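Local coordinates for probable TonB-dependent siderophore receptor PiuA (Acinetobacter baumannii, PDB 5FP1), which probably carries out the first step of iron uptake by binding iron-chelating siderophores at the outer membrane, and may bind ferric enterobactin with micromolar affinity, at residues D39-V44 against G473-P478; Y221-T226 against K266-I271; G314-R319 against T392-P397. All blocks are in the same frame, centred on the assembly; numbering follows the deposited sequence.

Contact 1 is buried and joins the plug to the barrel wall, whereas contacts 2 and 3 are partly buried and each hold strands of the barrel domain to one another. Contacts 1 and 2 have centres about 38 Å apart on opposite sides of the chain's centre, and contact 3 lies farther out, near the rim of the barrel. Their chemistry follows their place. At 39-44 with 473-478 a salt bridge is the chief polar link; between 221-226 and 266-271 a regular antiparallel backbone pairing carries aromatic and polar side chains on one face; at 314-319 with 392-397 the pairing is short, with apolar packing on one side and a water-bridged turn on the other.

Contact 1 of 3, residues D39-V44 against G473-P478; sequences DTPKSV and GITFKP
The ammonium group of K477 is held by three oxygens: D39 OD1, which K477 NZ meets at 2.7 Å in a salt bridge, and the backbone carbonyls of E480 and G482 in the turn that follows. NZ approaches OD1 on its syn side but 33° out of the carboxylate plane, and the two side chains cross at about a right angle. The lysine chain bends at chi3 (64°), placing CE, and again at chi4 (51°), placing NZ where all three oxygens can reach it. Its methylene K477 CE also lies against the carboxylate, 3.4 Å from D39 OD1.

Beside this pair, T475 OG1 lies 3.3 Å from D39 O, a long contact. T475 OG1 also rests against the ring of P41, 3.7 Å from P41 CB. P41, at the centre of an inverse gamma turn, presents its ring to the barrel strand. There P41 CG comes within 4.3 Å of G473 CA; glycine suits this place because the ring fills the direction a CB would take.

The contact joins the plug domain to strand 459-476 of the TonB-dependent receptor barrel, next to a short turn consistent with the periplasmic end. G473, T475 and K477 face the plug, while I474 between them touches a detergent molecule. K42 NZ and K42 O reach S123 and K528, and P41 O reaches S487.

Burying the K477 charge beside D39 and two carbonyls probably offsets its desolvation cost and keeps the plug-barrel seam polar at this point.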
loop_
_atom_site.group_PDB
_atom_site.type_symbol
_atom_site.label_atom_id
_atom_site.label_comp_id
_atom_site.label_asym_id
_atom_site.label_seq_id
_atom_site.Cartn_x
_atom_site.Cartn_y
_atom_site.Cartn_z
ATOM N N ASP A 39 17.536 17.689 2.609
ATOM C CA ASP A 39 18.723 17.323 3.338
ATOM C C ASP A 39 18.655 15.944 3.947
ATOM O O ASP A 39 19.570 15.530 4.639
ATOM C CB ASP A 39 18.951 18.342 4.438
ATOM C CG ASP A 39 19.151 19.748 3.872
ATOM O OD1 ASP A 39 19.427 19.875 2.659
ATOM O OD2 ASP A 39 18.947 20.700 4.623
ATOM N N THR A 40 17.577 15.220 3.683
ATOM C CA THR A 40 17.415 13.879 4.242
ATOM C C THR A 40 18.099 12.899 3.305
ATOM O O THR A 40 17.816 12.896 2.115
ATOM C CB THR A 40 15.907 13.573 4.415
ATOM O OG1 THR A 40 15.329 14.507 5.345
ATOM C CG2 THR A 40 15.686 12.134 4.893
ATOM N N PRO A 41 19.034 12.080 3.820
ATOM C CA PRO A 41 19.806 11.167 2.982
ATOM C C PRO A 41 19.066 9.838 2.729
ATOM O O PRO A 41 19.565 8.754 3.045
ATOM C CB PRO A 41 21.087 10.968 3.792
ATOM C CG PRO A 41 20.614 11.078 5.220
ATOM C CD PRO A 41 19.525 12.095 5.211
ATOM N N LYS A 42 17.876 9.955 2.152
ATOM C CA LYS A 42 16.984 8.824 1.942
ATOM C C LYS A 42 15.988 9.243 0.896
ATOM O O LYS A 42 15.641 10.417 0.809
ATOM C CB LYS A 42 16.264 8.493 3.250
ATOM C CG LYS A 42 15.698 7.080 3.325
ATOM C CD LYS A 42 15.243 6.750 4.738
ATOM C CE LYS A 42 15.012 5.261 4.884
ATOM N NZ LYS A 42 16.299 4.525 5.049
ATOM N N SER A 43 15.528 8.297 0.084
ATOM C CA SER A 43 14.506 8.609 -0.915
ATOM C C SER A 43 13.129 8.609 -0.298
ATOM O O SER A 43 12.704 7.627 0.323
ATOM C CB SER A 43 14.555 7.612 -2.045
ATOM O OG SER A 43 15.822 7.641 -2.687
ATOM N N VAL A 44 12.428 9.711 -0.483
ATOM C CA VAL A 44 11.044 9.858 0.001
ATOM C C VAL A 44 10.264 10.578 -1.085
ATOM O O VAL A 44 10.739 11.601 -1.618
ATOM C CB VAL A 44 10.976 10.714 1.271
ATOM C CG1 VAL A 44 9.537 10.813 1.796
ATOM C CG2 VAL A 44 11.886 10.193 2.350
ATOM N N GLY A 473 23.959 8.170 7.619
ATOM C CA GLY A 473 24.161 8.865 6.369
ATOM C C GLY A 473 24.955 10.150 6.562
ATOM O O GLY A 473 24.962 10.728 7.648
ATOM N N ILE A 474 25.623 10.575 5.502
ATOM C CA ILE A 474 26.266 11.888 5.471
ATOM C C ILE A 474 25.728 12.673 4.306
ATOM O O ILE A 474 25.674 12.163 3.189
ATOM C CB ILE A 474 27.769 11.745 5.293
ATOM C CG1 ILE A 474 28.343 10.966 6.480
ATOM C CG2 ILE A 474 28.402 13.135 5.160
ATOM C CD1 ILE A 474 29.778 10.531 6.288
ATOM N N THR A 475 25.336 13.912 4.569
ATOM C CA THR A 475 24.882 14.824 3.550
ATOM C C THR A 475 25.902 15.985 3.445
ATOM O O THR A 475 26.263 16.593 4.464
ATOM C CB THR A 475 23.517 15.402 3.880
ATOM O OG1 THR A 475 22.537 14.344 3.954
ATOM C CG2 THR A 475 23.111 16.376 2.803
ATOM N N PHE A 476 26.387 16.236 2.234
ATOM C CA PHE A 476 27.221 17.420 1.951
ATOM C C PHE A 476 26.389 18.394 1.167
ATOM O O PHE A 476 25.757 18.043 0.174
ATOM C CB PHE A 476 28.497 17.074 1.166
ATOM C CG PHE A 476 29.285 18.295 0.785
ATOM C CD1 PHE A 476 29.963 19.022 1.763
ATOM C CD2 PHE A 476 29.273 18.768 -0.513
ATOM C CE1 PHE A 476 30.657 20.180 1.437
ATOM C CE2 PHE A 476 29.966 19.923 -0.838
ATOM C CZ PHE A 476 30.652 20.626 0.131
ATOM N N LYS A 477 26.354 19.642 1.610
ATOM C CA LYS A 477 25.595 20.648 0.897
ATOM C C LYS A 477 26.518 21.651 0.140
ATOM O O LYS A 477 27.095 22.543 0.761
ATOM C CB LYS A 477 24.695 21.400 1.873
ATOM C CG LYS A 477 23.641 20.506 2.551
ATOM C CD LYS A 477 22.695 21.268 3.481
ATOM C CE LYS A 477 21.840 22.289 2.777
ATOM N NZ LYS A 477 21.119 21.731 1.599
ATOM N N PRO A 478 26.622 21.521 -1.192
ATOM C CA PRO A 478 27.474 22.468 -1.924
ATOM C C PRO A 478 26.973 23.886 -1.830
ATOM O O PRO A 478 27.788 24.809 -1.835
ATOM C CB PRO A 478 27.393 21.983 -3.365
ATOM C CG PRO A 478 27.050 20.530 -3.243
ATOM C CD PRO A 478 26.092 20.494 -2.093
#

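Contact 2 of 3, residues Y221-T226 against K266-I271; sequences YYYLQT and KQENHI
H270 stands between Y221 and Y223 of the partner strand, H270 CB 4.2 Å from Y221 CE1. CG is anti to the carbonyl carbon (chi1 -60°), and the ring runs alongside both tyrosines, pointing the same way. H270 ND1 and Y221 OH share a hydrogen bond at 2.7 Å, with the hydroxyl at the imidazole's edge. H270 CE1 lies 3.5 Å from Y223 CD1, which sits over one face of the imidazole. At the tip, H270 NE2 donates to E268 OE2 at 2.7 Å, almost straight and in the ring plane, onto the anti lone pair. The imidazole thus bonds through both nitrogens, which fixes its rotation.

Strands 215-226 and 264-279 are antiparallel neighbours in the barrel wall. A detergent molecule near H270, and the plug contacts of the opposite face, are consistent with H270, E268, Y221 and Y223 facing outward. The carboxylate of E268 stacks on the amide of Q225, their planes 6° apart; Q225 OE1 also accepts a very short bond from Y223 OH. On the other face Y222 meets F112 of the plug, Q267 OE1 accepts from N108 N, and N269 OD1 bonds to S295. Where the pairing ends, T226 OG1 accepts from Q267 N at 2.9 Å, the hydroxyl taking the role of a backbone carbonyl.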
loop_
_atom_site.group_PDB
_atom_site.type_symbol
_atom_site.label_atom_id
_atom_site.label_comp_id
_atom_site.label_asym_id
_atom_site.label_seq_id
_atom_site.Cartn_x
_atom_site.Cartn_y
_atom_site.Cartn_z
ATOM N N TYR A 221 -11.158 10.206 15.244
ATOM C CA TYR A 221 -11.812 8.957 14.963
ATOM C C TYR A 221 -11.935 8.854 13.467
ATOM O O TYR A 221 -12.129 9.864 12.775
ATOM C CB TYR A 221 -13.196 8.943 15.616
ATOM C CG TYR A 221 -14.074 7.772 15.264
ATOM C CD1 TYR A 221 -13.732 6.467 15.661
ATOM C CD2 TYR A 221 -15.275 7.946 14.573
ATOM C CE1 TYR A 221 -14.549 5.392 15.355
ATOM C CE2 TYR A 221 -16.088 6.864 14.265
ATOM C CZ TYR A 221 -15.716 5.592 14.644
ATOM O OH TYR A 221 -16.536 4.511 14.363
ATOM N N TYR A 222 -11.823 7.621 12.970
ATOM C CA TYR A 222 -11.936 7.325 11.567
ATOM C C TYR A 222 -12.788 6.075 11.429
ATOM O O TYR A 222 -12.602 5.100 12.157
ATOM C CB TYR A 222 -10.552 7.075 10.949
ATOM C CG TYR A 222 -10.598 6.753 9.464
ATOM C CD1 TYR A 222 -10.754 7.751 8.529
ATOM C CD2 TYR A 222 -10.496 5.440 9.004
ATOM C CE1 TYR A 222 -10.809 7.473 7.175
ATOM C CE2 TYR A 222 -10.549 5.153 7.652
ATOM C CZ TYR A 222 -10.700 6.169 6.735
ATOM O OH TYR A 222 -10.735 5.905 5.371
ATOM N N TYR A 223 -13.706 6.114 10.480
ATOM C CA TYR A 223 -14.592 4.994 10.190
ATOM C C TYR A 223 -14.784 4.900 8.699
ATOM O O TYR A 223 -15.049 5.904 8.022
ATOM C CB TYR A 223 -15.963 5.206 10.832
ATOM C CG TYR A 223 -17.090 4.340 10.253
ATOM C CD1 TYR A 223 -17.263 3.026 10.660
ATOM C CD2 TYR A 223 -17.978 4.855 9.320
ATOM C CE1 TYR A 223 -18.297 2.244 10.158
ATOM C CE2 TYR A 223 -19.024 4.092 8.810
ATOM C CZ TYR A 223 -19.184 2.792 9.227
ATOM O OH TYR A 223 -20.232 2.041 8.714
ATOM N N LEU A 224 -14.665 3.679 8.196
ATOM C CA LEU A 224 -14.972 3.356 6.821
ATOM C C LEU A 224 -15.566 1.974 6.727
ATOM O O LEU A 224 -15.040 1.000 7.324
ATOM C CB LEU A 224 -13.707 3.400 5.956
ATOM C CG LEU A 224 -13.935 3.167 4.460
ATOM C CD1 LEU A 224 -14.575 4.360 3.798
ATOM C CD2 LEU A 224 -12.627 2.842 3.740
ATOM N N GLN A 225 -16.654 1.869 5.972
ATOM C CA GLN A 225 -17.323 0.587 5.808
ATOM C C GLN A 225 -17.686 0.387 4.359
ATOM O O GLN A 225 -18.197 1.314 3.700
ATOM C CB GLN A 225 -18.576 0.493 6.708
ATOM C CG GLN A 225 -19.151 -0.922 6.743
ATOM C CD GLN A 225 -20.138 -1.182 7.882
ATOM O OE1 GLN A 225 -20.265 -0.412 8.861
ATOM N NE2 GLN A 225 -20.834 -2.310 7.767
ATOM N N THR A 226 -17.382 -0.808 3.840
ATOM C CA THR A 226 -17.582 -1.107 2.421
ATOM C C THR A 226 -18.522 -2.279 2.223
ATOM O O THR A 226 -18.687 -3.130 3.109
ATOM C CB THR A 226 -16.263 -1.497 1.703
ATOM O OG1 THR A 226 -15.910 -2.835 2.092
ATOM C CG2 THR A 226 -15.140 -0.568 2.057
ATOM N N LYS A 266 -16.906 -7.287 2.401
ATOM C CA LYS A 266 -17.302 -6.266 3.344
ATOM C C LYS A 266 -16.151 -5.977 4.301
ATOM O O LYS A 266 -15.656 -6.864 5.005
ATOM C CB LYS A 266 -18.511 -6.758 4.145
ATOM C CG LYS A 266 -19.762 -6.959 3.296
ATOM C CD LYS A 266 -20.780 -7.858 3.997
ATOM C CE LYS A 266 -22.057 -7.952 3.176
ATOM N NZ LYS A 266 -23.121 -8.709 3.894
ATOM N N GLN A 267 -15.681 -4.741 4.274
ATOM C CA GLN A 267 -14.641 -4.310 5.176
ATOM C C GLN A 267 -15.232 -3.290 6.124
ATOM O O GLN A 267 -16.077 -2.467 5.742
ATOM C CB GLN A 267 -13.476 -3.706 4.378
ATOM C CG GLN A 267 -12.884 -4.674 3.359
ATOM C CD GLN A 267 -11.580 -4.209 2.755
ATOM O OE1 GLN A 267 -11.316 -3.015 2.630
ATOM N NE2 GLN A 267 -10.751 -5.157 2.372
ATOM N N GLU A 268 -14.707 -3.278 7.332
ATOM C CA GLU A 268 -15.116 -2.289 8.319
ATOM C C GLU A 268 -13.939 -1.928 9.198
ATOM O O GLU A 268 -13.333 -2.791 9.814
ATOM C CB GLU A 268 -16.261 -2.832 9.183
ATOM C CG GLU A 268 -16.788 -1.795 10.165
ATOM C CD GLU A 268 -17.926 -2.327 11.043
ATOM O OE1 GLU A 268 -18.568 -3.341 10.691
ATOM O OE2 GLU A 268 -18.184 -1.724 12.095
ATOM N N ASN A 269 -13.608 -0.644 9.217
ATOM C CA ASN A 269 -12.454 -0.153 9.928
ATOM C C ASN A 269 -12.803 1.029 10.820
ATOM O O ASN A 269 -13.465 1.958 10.365
ATOM C CB ASN A 269 -11.365 0.221 8.953
ATOM C CG ASN A 269 -10.651 -1.010 8.409
ATOM O OD1 ASN A 269 -9.742 -1.559 9.038
ATOM N ND2 ASN A 269 -11.137 -1.500 7.291
ATOM N N HIS A 270 -12.310 0.963 12.056
ATOM C CA HIS A 270 -12.452 2.037 13.035
ATOM C C HIS A 270 -11.082 2.329 13.572
ATOM O O HIS A 270 -10.334 1.393 13.905
ATOM C CB HIS A 270 -13.308 1.580 14.219
ATOM C CG HIS A 270 -14.689 1.151 13.869
ATOM N ND1 HIS A 270 -15.793 1.946 14.106
ATOM C CD2 HIS A 270 -15.166 -0.009 13.348
ATOM C CE1 HIS A 270 -16.883 1.304 13.725
ATOM N NE2 HIS A 270 -16.530 0.121 13.251
ATOM N N ILE A 271 -10.732 3.614 13.684
ATOM C CA ILE A 271 -9.496 3.995 14.365
ATOM C C ILE A 271 -9.795 5.176 15.324
ATOM O O ILE A 271 -10.375 6.177 14.903
ATOM C CB ILE A 271 -8.391 4.476 13.377
ATOM C CG1 ILE A 271 -8.133 3.447 12.271
ATOM C CG2 ILE A 271 -7.085 4.786 14.139
ATOM C CD1 ILE A 271 -7.171 3.915 11.189
HETATM O O HOH W 1 -13.226 -0.405 5.674
#

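Contact 3 of 3, residues G314-R319 against T392-P397; sequences GLVWHR and TSLNGP. With PO4 (phosphate ion), chain B.
V316 and T392 form the close-packed side of this contact. They are an antiparallel hydrogen-bonded pair, with V316 N to T392 O at 2.9 Å and T392 N to V316 O at 2.8 Å. Their side chains lie on one face of the sheet, where V316 CG2 meets L394 CD1 at 3.7 Å, the V316 and L394 side chains crossing at about a right angle. T392 holds OG1 anti to its backbone N (chi1 -166°), and CG2 then sits between N and the carbonyl carbon; this methyl, T392 CG2, comes 3.6 Å from H318 CE1, and T392 CB lies as close to H318 NE2. Beta-branched residues suit such a place, since they hold an extended backbone and present a methyl to a neighbour. The H318 ring also meets that of W259.

The short strand 391-393 pairs here with the first residues of the long barrel strand 315-341. It belongs to the region after strand 346-368, consistent with an extracellular loop of a TonB-dependent receptor, and C391, next to T392, is tied to C383 by a disulfide.

Past T392 the pairing gives way to a turn. L394 N still bonds to G314 O at 2.9 Å, but from 51° above the carbonyl plane, and G314 has a positive phi that glycine adopts readily. A water donates to both G314 O and S393 OG and accepts from N395 N, while S393 OG itself donates to N395 O at 2.7 Å. At the far end, R319 NH1 makes a salt bridge with D306 and a weak bond to O2 of a phosphate ion, probably from the crystallisation liquor, which H700 also binds.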
loop_
_atom_site.group_PDB
_atom_site.type_symbol
_atom_site.label_atom_id
_atom_site.label_comp_id
_atom_site.label_asym_id
_atom_site.label_seq_id
_atom_site.Cartn_x
_atom_site.Cartn_y
_atom_site.Cartn_z
ATOM N N GLY A 314 -12.417 -23.536 -23.367
ATOM C CA GLY A 314 -13.300 -22.386 -23.445
ATOM C C GLY A 314 -14.181 -22.165 -22.215
ATOM O O GLY A 314 -15.209 -21.493 -22.299
ATOM N N LEU A 315 -13.749 -22.693 -21.079
ATOM C CA LEU A 315 -14.492 -22.582 -19.834
ATOM C C LEU A 315 -13.595 -22.040 -18.687
ATOM O O LEU A 315 -12.370 -22.115 -18.740
ATOM C CB LEU A 315 -15.087 -23.946 -19.460
ATOM C CG LEU A 315 -16.162 -24.500 -20.436
ATOM C CD1 LEU A 315 -16.487 -25.941 -20.073
ATOM C CD2 LEU A 315 -17.390 -23.618 -20.428
ATOM N N VAL A 316 -14.236 -21.486 -17.663
ATOM C CA VAL A 316 -13.563 -20.982 -16.463
ATOM C C VAL A 316 -14.298 -21.444 -15.235
ATOM O O VAL A 316 -15.491 -21.133 -15.058
ATOM C CB VAL A 316 -13.528 -19.432 -16.460
ATOM C CG1 VAL A 316 -12.971 -18.867 -15.134
ATOM C CG2 VAL A 316 -12.715 -18.936 -17.612
ATOM N N TRP A 317 -13.580 -22.158 -14.371
ATOM C CA TRP A 317 -14.085 -22.636 -13.095
ATOM C C TRP A 317 -13.999 -21.531 -12.042
ATOM O O TRP A 317 -12.957 -20.904 -11.907
ATOM C CB TRP A 317 -13.250 -23.812 -12.616
ATOM C CG TRP A 317 -13.620 -24.357 -11.271
ATOM C CD1 TRP A 317 -14.850 -24.765 -10.865
ATOM C CD2 TRP A 317 -12.741 -24.586 -10.160
ATOM N NE1 TRP A 317 -14.804 -25.210 -9.568
ATOM C CE2 TRP A 317 -13.521 -25.110 -9.109
ATOM C CE3 TRP A 317 -11.375 -24.422 -9.959
ATOM C CZ2 TRP A 317 -12.978 -25.473 -7.878
ATOM C CZ3 TRP A 317 -10.835 -24.783 -8.721
ATOM C CH2 TRP A 317 -11.638 -25.297 -7.707
ATOM N N HIS A 318 -15.095 -21.289 -11.327
ATOM C CA HIS A 318 -15.141 -20.230 -10.312
ATOM C C HIS A 318 -14.514 -20.695 -8.978
ATOM O O HIS A 318 -15.227 -20.856 -7.997
ATOM C CB HIS A 318 -16.574 -19.813 -9.972
ATOM C CG HIS A 318 -17.359 -19.210 -11.096
ATOM N ND1 HIS A 318 -17.033 -18.004 -11.686
ATOM C CD2 HIS A 318 -18.518 -19.612 -11.679
ATOM C CE1 HIS A 318 -17.949 -17.700 -12.595
ATOM N NE2 HIS A 318 -18.856 -18.662 -12.614
ATOM N N ARG A 319 -13.184 -20.851 -8.939
ATOM C CA ARG A 319 -12.461 -21.209 -7.723
ATOM C C ARG A 319 -12.748 -20.195 -6.636
ATOM O O ARG A 319 -12.680 -19.003 -6.875
ATOM C CB ARG A 319 -10.950 -21.270 -7.984
ATOM C CG ARG A 319 -10.079 -21.239 -6.738
ATOM C CD ARG A 319 -10.213 -22.454 -5.811
ATOM N NE ARG A 319 -9.641 -22.085 -4.516
ATOM C CZ ARG A 319 -8.371 -22.230 -4.142
ATOM N NH1 ARG A 319 -7.498 -22.855 -4.900
ATOM N NH2 ARG A 319 -7.995 -21.775 -2.965
ATOM N N THR A 392 -18.156 -21.051 -15.925
ATOM C CA THR A 392 -18.788 -20.132 -16.862
ATOM C C THR A 392 -18.025 -20.139 -18.189
ATOM O O THR A 392 -16.981 -20.812 -18.324
ATOM C CB THR A 392 -18.894 -18.717 -16.250
ATOM O OG1 THR A 392 -19.787 -17.923 -17.025
ATOM C CG2 THR A 392 -17.545 -18.028 -16.191
ATOM N N SER A 393 -18.522 -19.401 -19.169
ATOM C CA SER A 393 -17.878 -19.355 -20.469
ATOM C C SER A 393 -16.627 -18.468 -20.427
ATOM O O SER A 393 -16.641 -17.396 -19.836
ATOM C CB SER A 393 -18.860 -18.838 -21.545
ATOM O OG SER A 393 -18.291 -19.016 -22.827
ATOM N N LEU A 394 -15.541 -18.930 -21.012
ATOM C CA LEU A 394 -14.343 -18.087 -21.148
ATOM C C LEU A 394 -14.699 -16.833 -21.942
ATOM O O LEU A 394 -14.353 -15.707 -21.580
ATOM C CB LEU A 394 -13.231 -18.835 -21.860
ATOM C CG LEU A 394 -11.981 -17.993 -22.094
ATOM C CD1 LEU A 394 -11.222 -17.812 -20.774
ATOM C CD2 LEU A 394 -11.137 -18.667 -23.160
ATOM N N ASN A 395 -15.409 -17.028 -23.042
ATOM C CA ASN A 395 -15.843 -15.902 -23.851
ATOM C C ASN A 395 -17.325 -15.603 -23.623
ATOM O O ASN A 395 -18.175 -16.471 -23.780
ATOM C CB ASN A 395 -15.554 -16.206 -25.338
ATOM C CG ASN A 395 -14.073 -16.405 -25.616
ATOM O OD1 ASN A 395 -13.643 -17.437 -26.138
ATOM N ND2 ASN A 395 -13.287 -15.444 -25.233
ATOM N N GLY A 396 -17.640 -14.384 -23.205
ATOM C CA GLY A 396 -19.021 -13.998 -22.892
ATOM C C GLY A 396 -19.680 -14.691 -21.707
ATOM O O GLY A 396 -20.802 -15.187 -21.824
ATOM N N PRO A 397 -19.000 -14.732 -20.540
ATOM C CA PRO A 397 -19.641 -15.309 -19.362
ATOM C C PRO A 397 -20.948 -14.614 -19.016
ATOM O O PRO A 397 -21.050 -13.397 -19.165
ATOM C CB PRO A 397 -18.621 -15.063 -18.228
ATOM C CG PRO A 397 -17.729 -13.975 -18.732
ATOM C CD PRO A 397 -17.678 -14.149 -20.229
HETATM P P PO4 B . -3.977 -22.980 -5.490
HETATM O O1 PO4 B . -4.350 -23.963 -6.579
HETATM O O2 PO4 B . -4.899 -21.786 -5.618
HETATM O O3 PO4 B . -2.524 -22.531 -5.642
HETATM O O4 PO4 B . -4.168 -23.628 -4.129
HETATM O O HOH W 2 -15.852 -19.778 -24.435
#